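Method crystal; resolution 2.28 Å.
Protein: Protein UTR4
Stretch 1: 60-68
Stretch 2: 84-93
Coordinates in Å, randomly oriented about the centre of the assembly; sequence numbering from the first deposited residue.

Stretch 1, residues 60-68: VPQLVQQDT
Stretch 2, residues 84-93: NKEQLQAHIL

How do the two backbones lie against each other? Residues 60-65 form the end of a helix that begins earlier in the chain, kinked where the N atoms of Pro 61 and Gln 62 lack bonds to the preceding turn. Residues 85-93 begin a helix that continues onward. The axes approach to 9.6 Å and their N-to-C directions differ by 147°, so the helices run roughly antiparallel. Val 64 CA and Gln 89 CA, 6.3 Å apart, set the register. Asn 84 caps the second helix: its OD1 accepts from Gln 87 N at 3.3 Å. Gln 66 leaves helical geometry at phi/psi -86/108.

Which bumps fill which hollows? Val 64 (chi1 t) is a knob seated among Lys 85, Leu 88, Gln 89 and Ile 92. Its CG1 lies 3.4 Å from Lys 85 O and 4.1 Å from Leu 88 CD2, while its CG2 lies 3.9 Å from Ile 92 CD1. A short branched side chain suits this close approach, letting one methyl rest against the backbone. The reciprocal knob is Gln 89, set among Val 60, Pro 61, Val 64 and Gln 65. Its CA-to-CB bond points sideways, but chi1 t, chi2 t and chi3 near -54° bring its end nearer the first helix.

What closes the apolar end of the contact? Val 60 (chi1 t) points toward the second helix, its CG2 3.7 Å from Ile 92 CG2 and its CG1 4.2 Å from Leu 93 CD2. Ile 92 (chi1 m, chi2 t) thus meets both valines, one turn apart on the first helix, and Leu 93 (chi1 m, chi2 t) extends the greasy surface. Val 60 CG1 also lies 4.0 Å from Gln 89 CG, so the aliphatic part of that glutamine joins the packing.

How are the polar ends satisfied? Gln 65 (chi1 m, chi2 t, chi3 27°) also starts sideways, and its NE2 donates to Gln 89 OE1 at 3.0 Å with an N-H...acceptor angle of 160°, an amide-to-amide bond. That same OE1 lies 3.4 Å from Pro 61 CA. Lys 85 stretches out with chi1 m and chi2 to chi4 all t, and its NZ donates to Gln 65 O at 2.9 Å, near the helix's C-terminal end, where carbonyls run out of helical partners. Asp 67 N lies 3.4 Å from Lys 85 NZ, but both are donors and do not bond. Together the two stretches bury 486 Å².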

ATOM      1  N   VAL A  60       1.996  20.764  -1.997  1.00 43.28           N
ATOM      2  CA  VAL A  60       3.351  21.172  -1.531  1.00 43.71           C
ATOM      3  C   VAL A  60       3.653  22.683  -1.454  1.00 44.37           C
ATOM      4  O   VAL A  60       4.119  23.155  -0.398  1.00 45.27           O
ATOM      5  CB  VAL A  60       4.496  20.391  -2.331  1.00 42.69           C
ATOM      6  CG1 VAL A  60       5.905  21.087  -2.279  1.00 38.75           C
ATOM      7  CG2 VAL A  60       4.582  18.956  -1.846  1.00 38.64           C
ATOM      8  N   PRO A  61       3.440  23.430  -2.561  1.00 44.35           N
ATOM      9  CA  PRO A  61       3.740  24.873  -2.531  1.00 43.58           C
ATOM     10  C   PRO A  61       3.113  25.673  -1.377  1.00 42.29           C
ATOM     11  O   PRO A  61       3.827  26.397  -0.675  1.00 41.76           O
ATOM     12  CB  PRO A  61       3.230  25.350  -3.891  1.00 44.58           C
ATOM     13  CG  PRO A  61       3.406  24.183  -4.755  1.00 45.32           C
ATOM     14  CD  PRO A  61       3.002  23.021  -3.908  1.00 44.44           C
ATOM     15  N   GLN A  62       1.816  25.482  -1.158  1.00 42.05           N
ATOM     16  CA  GLN A  62       1.080  26.169  -0.093  1.00 41.51           C
ATOM     17  C   GLN A  62       1.653  25.869   1.289  1.00 40.20           C
ATOM     18  O   GLN A  62       1.894  26.788   2.061  1.00 39.31           O
ATOM     19  CB  GLN A  62      -0.401  25.781  -0.139  1.00 43.34           C
ATOM     20  CG  GLN A  62      -1.266  26.470   0.918  1.00 48.83           C
ATOM     21  N   LEU A  63       1.884  24.587   1.590  1.00 40.86           N
ATOM     22  CA  LEU A  63       2.420  24.188   2.903  1.00 38.17           C
ATOM     23  C   LEU A  63       3.821  24.672   3.146  1.00 37.51           C
ATOM     24  O   LEU A  63       4.137  25.012   4.289  1.00 37.74           O
ATOM     25  CB  LEU A  63       2.426  22.677   3.097  1.00 41.44           C
ATOM     26  CG  LEU A  63       1.103  21.948   3.220  1.00 45.74           C
ATOM     27  CD1 LEU A  63       1.422  20.459   3.317  1.00 55.90           C
ATOM     28  CD2 LEU A  63       0.274  22.411   4.418  1.00 51.07           C
ATOM     29  N   VAL A  64       4.664  24.664   2.103  1.00 36.77           N
ATOM     30  CA  VAL A  64       6.051  25.177   2.226  1.00 38.55           C
ATOM     31  C   VAL A  64       6.080  26.706   2.351  1.00 38.22           C
ATOM     32  O   VAL A  64       6.739  27.219   3.257  1.00 36.36           O
ATOM     33  CB  VAL A  64       6.981  24.705   1.067  1.00 37.59           C
ATOM     34  CG1 VAL A  64       8.389  25.354   1.141  1.00 42.63           C
ATOM     35  CG2 VAL A  64       7.126  23.198   1.108  1.00 42.09           C
ATOM     36  N   GLN A  65       5.383  27.402   1.446  1.00 40.16           N
ATOM     37  CA  GLN A  65       5.322  28.891   1.419  1.00 43.81           C
ATOM     38  C   GLN A  65       4.730  29.536   2.692  1.00 44.62           C
ATOM     39  O   GLN A  65       5.136  30.642   3.047  1.00 44.93           O
ATOM     40  CB  GLN A  65       4.608  29.413   0.147  1.00 44.27           C
ATOM     41  CG  GLN A  65       5.368  29.148  -1.203  1.00 47.15           C
ATOM     42  CD  GLN A  65       4.513  29.367  -2.498  1.00 50.02           C
ATOM     43  OE1 GLN A  65       3.557  30.154  -2.527  1.00 49.82           O
ATOM     44  NE2 GLN A  65       4.881  28.653  -3.570  1.00 54.72           N
ATOM     45  N   GLN A  66       3.805  28.845   3.371  1.00 47.77           N
ATOM     46  CA  GLN A  66       3.226  29.300   4.654  1.00 52.20           C
ATOM     47  C   GLN A  66       4.179  28.797   5.736  1.00 56.89           C
ATOM     48  O   GLN A  66       4.230  27.600   5.998  1.00 58.95           O
ATOM     49  CB  GLN A  66       1.810  28.747   4.853  1.00 52.97           C
ATOM     50  N   ASP A  67       4.939  29.697   6.362  1.00 61.34           N
ATOM     51  CA  ASP A  67       5.994  29.281   7.295  1.00 64.17           C
ATOM     52  C   ASP A  67       5.889  29.459   8.793  1.00 66.53           C
ATOM     53  O   ASP A  67       6.825  30.006   9.391  1.00 69.34           O
ATOM     54  N   THR A  68       4.804  28.985   9.412  1.00 67.41           N
ATOM     55  CA  THR A  68       4.645  29.127  10.884  1.00 68.63           C
ATOM     56  C   THR A  68       5.488  28.063  11.598  1.00 68.00           C
ATOM     57  O   THR A  68       5.124  26.884  11.606  1.00 68.19           O
ATOM     58  CB  THR A  68       3.163  29.045  11.364  1.00 68.70           C
ATOM     59  OG1 THR A  68       2.400  30.081  10.742  1.00 69.72           O
ATOM     60  CG2 THR A  68       3.066  29.225  12.896  1.00 68.28           C
ATOM     61  N   ASN A  84      15.878  27.566   2.947  1.00 37.35           N
ATOM     62  CA  ASN A  84      15.314  28.356   1.846  1.00 37.23           C
ATOM     63  C   ASN A  84      14.058  27.640   1.313  1.00 37.26           C
ATOM     64  O   ASN A  84      14.128  26.488   0.851  1.00 36.64           O
ATOM     65  CB  ASN A  84      16.323  28.579   0.716  1.00 37.70           C
ATOM     66  CG  ASN A  84      15.851  29.634  -0.285  1.00 41.88           C
ATOM     67  OD1 ASN A  84      15.421  29.307  -1.393  1.00 46.23           O
ATOM     68  ND2 ASN A  84      15.883  30.898   0.128  1.00 44.62           N
ATOM     69  N   LYS A  85      12.925  28.332   1.394  1.00 35.73           N
ATOM     70  CA  LYS A  85      11.631  27.787   0.978  1.00 34.65           C
ATOM     71  C   LYS A  85      11.539  27.414  -0.497  1.00 33.44           C
ATOM     72  O   LYS A  85      10.883  26.430  -0.821  1.00 30.82           O
ATOM     73  CB  LYS A  85      10.493  28.727   1.362  1.00 35.61           C
ATOM     74  CG  LYS A  85      10.314  28.918   2.896  1.00 36.44           C
ATOM     75  CD  LYS A  85       9.080  29.763   3.112  1.00 40.99           C
ATOM     76  CE  LYS A  85       8.785  30.066   4.571  1.00 50.70           C
ATOM     77  NZ  LYS A  85       7.583  30.949   4.655  1.00 52.25           N
ATOM     78  N   GLU A  86      12.197  28.182  -1.369  1.00 34.69           N
ATOM     79  CA  GLU A  86      12.259  27.877  -2.821  1.00 35.33           C
ATOM     80  C   GLU A  86      13.049  26.578  -3.055  1.00 34.52           C
ATOM     81  O   GLU A  86      12.608  25.710  -3.805  1.00 37.15           O
ATOM     82  CB  GLU A  86      12.873  29.047  -3.622  1.00 34.62           C
ATOM     83  N   GLN A  87      14.182  26.433  -2.370  1.00 36.40           N
ATOM     84  CA  GLN A  87      14.990  25.204  -2.438  1.00 37.57           C
ATOM     85  C   GLN A  87      14.265  24.030  -1.822  1.00 33.68           C
ATOM     86  O   GLN A  87      14.323  22.930  -2.373  1.00 31.53           O
ATOM     87  CB  GLN A  87      16.320  25.344  -1.714  1.00 37.11           C
ATOM     88  CG  GLN A  87      17.265  26.347  -2.310  1.00 45.85           C
ATOM     89  CD  GLN A  87      18.550  26.463  -1.495  1.00 46.22           C
ATOM     90  OE1 GLN A  87      18.826  25.631  -0.608  1.00 56.03           O
ATOM     91  NE2 GLN A  87      19.341  27.504  -1.783  1.00 54.69           N
ATOM     92  N   LEU A  88      13.613  24.257  -0.676  1.00 30.64           N
ATOM     93  CA  LEU A  88      12.819  23.186  -0.028  1.00 32.36           C
ATOM     94  C   LEU A  88      11.649  22.700  -0.913  1.00 31.18           C
ATOM     95  O   LEU A  88      11.418  21.501  -1.042  1.00 31.29           O
ATOM     96  CB  LEU A  88      12.309  23.609   1.351  1.00 30.97           C
ATOM     97  CG  LEU A  88      11.453  22.596   2.115  1.00 29.24           C
ATOM     98  CD1 LEU A  88      12.188  21.293   2.318  1.00 29.72           C
ATOM     99  CD2 LEU A  88      11.030  23.191   3.459  1.00 32.81           C
ATOM    100  N   GLN A  89      10.934  23.638  -1.520  1.00 34.49           N
ATOM    101  CA  GLN A  89       9.826  23.311  -2.405  1.00 36.59           C
ATOM    102  C   GLN A  89      10.353  22.476  -3.572  1.00 37.85           C
ATOM    103  O   GLN A  89       9.870  21.361  -3.794  1.00 40.49           O
ATOM    104  CB  GLN A  89       9.094  24.565  -2.897  1.00 34.78           C
ATOM    105  CG  GLN A  89       7.865  24.252  -3.751  1.00 39.22           C
ATOM    106  CD  GLN A  89       7.096  25.490  -4.175  1.00 38.61           C
ATOM    107  OE1 GLN A  89       6.705  26.299  -3.340  1.00 41.67           O
ATOM    108  NE2 GLN A  89       6.839  25.617  -5.488  1.00 33.83           N
ATOM    109  N   ALA A  90      11.369  22.995  -4.261  1.00 37.98           N
ATOM    110  CA  ALA A  90      12.003  22.294  -5.392  1.00 37.24           C
ATOM    111  C   ALA A  90      12.552  20.890  -5.033  1.00 34.30           C
ATOM    112  O   ALA A  90      12.382  19.937  -5.807  1.00 33.17           O
ATOM    113  CB  ALA A  90      13.119  23.170  -6.006  1.00 36.55           C
ATOM    114  N   HIS A  91      13.183  20.775  -3.866  1.00 33.24           N
ATOM    115  CA  HIS A  91      13.737  19.484  -3.371  1.00 32.65           C
ATOM    116  C   HIS A  91      12.641  18.421  -3.151  1.00 34.80           C
ATOM    117  O   HIS A  91      12.814  17.282  -3.560  1.00 33.70           O
ATOM    118  CB  HIS A  91      14.522  19.705  -2.071  1.00 31.91           C
ATOM    119  CG  HIS A  91      15.110  18.460  -1.469  1.00 32.27           C
ATOM    120  ND1 HIS A  91      16.268  17.880  -1.938  1.00 31.61           N
ATOM    121  CD2 HIS A  91      14.729  17.720  -0.397  1.00 29.78           C
ATOM    122  CE1 HIS A  91      16.559  16.820  -1.198  1.00 37.42           C
ATOM    123  NE2 HIS A  91      15.647  16.709  -0.247  1.00 34.47           N
ATOM    124  N   ILE A  92      11.532  18.802  -2.512  1.00 34.93           N
ATOM    125  CA  ILE A  92      10.403  17.870  -2.242  1.00 35.51           C
ATOM    126  C   ILE A  92       9.825  17.358  -3.550  1.00 34.19           C
ATOM    127  O   ILE A  92       9.622  16.164  -3.700  1.00 33.64           O
ATOM    128  CB  ILE A  92       9.300  18.541  -1.375  1.00 35.77           C
ATOM    129  CG1 ILE A  92       9.831  18.778   0.055  1.00 36.77           C
ATOM    130  CG2 ILE A  92       7.992  17.694  -1.320  1.00 38.05           C
ATOM    131  CD1 ILE A  92       8.975  19.767   0.897  1.00 36.81           C
ATOM    132  N   LEU A  93       9.605  18.267  -4.497  1.00 36.27           N
ATOM    133  CA  LEU A  93       9.067  17.903  -5.828  1.00 37.39           C
ATOM    134  C   LEU A  93      10.042  17.039  -6.621  1.00 38.90           C
ATOM    135  O   LEU A  93       9.600  16.189  -7.365  1.00 40.73           O
ATOM    136  CB  LEU A  93       8.709  19.136  -6.624  1.00 35.52           C
ATOM    137  CG  LEU A  93       7.613  19.972  -5.980  1.00 39.83           C
ATOM    138  CD1 LEU A  93       7.538  21.346  -6.649  1.00 39.39           C
ATOM    139  CD2 LEU A  93       6.293  19.254  -6.008  1.00 37.62           C
TER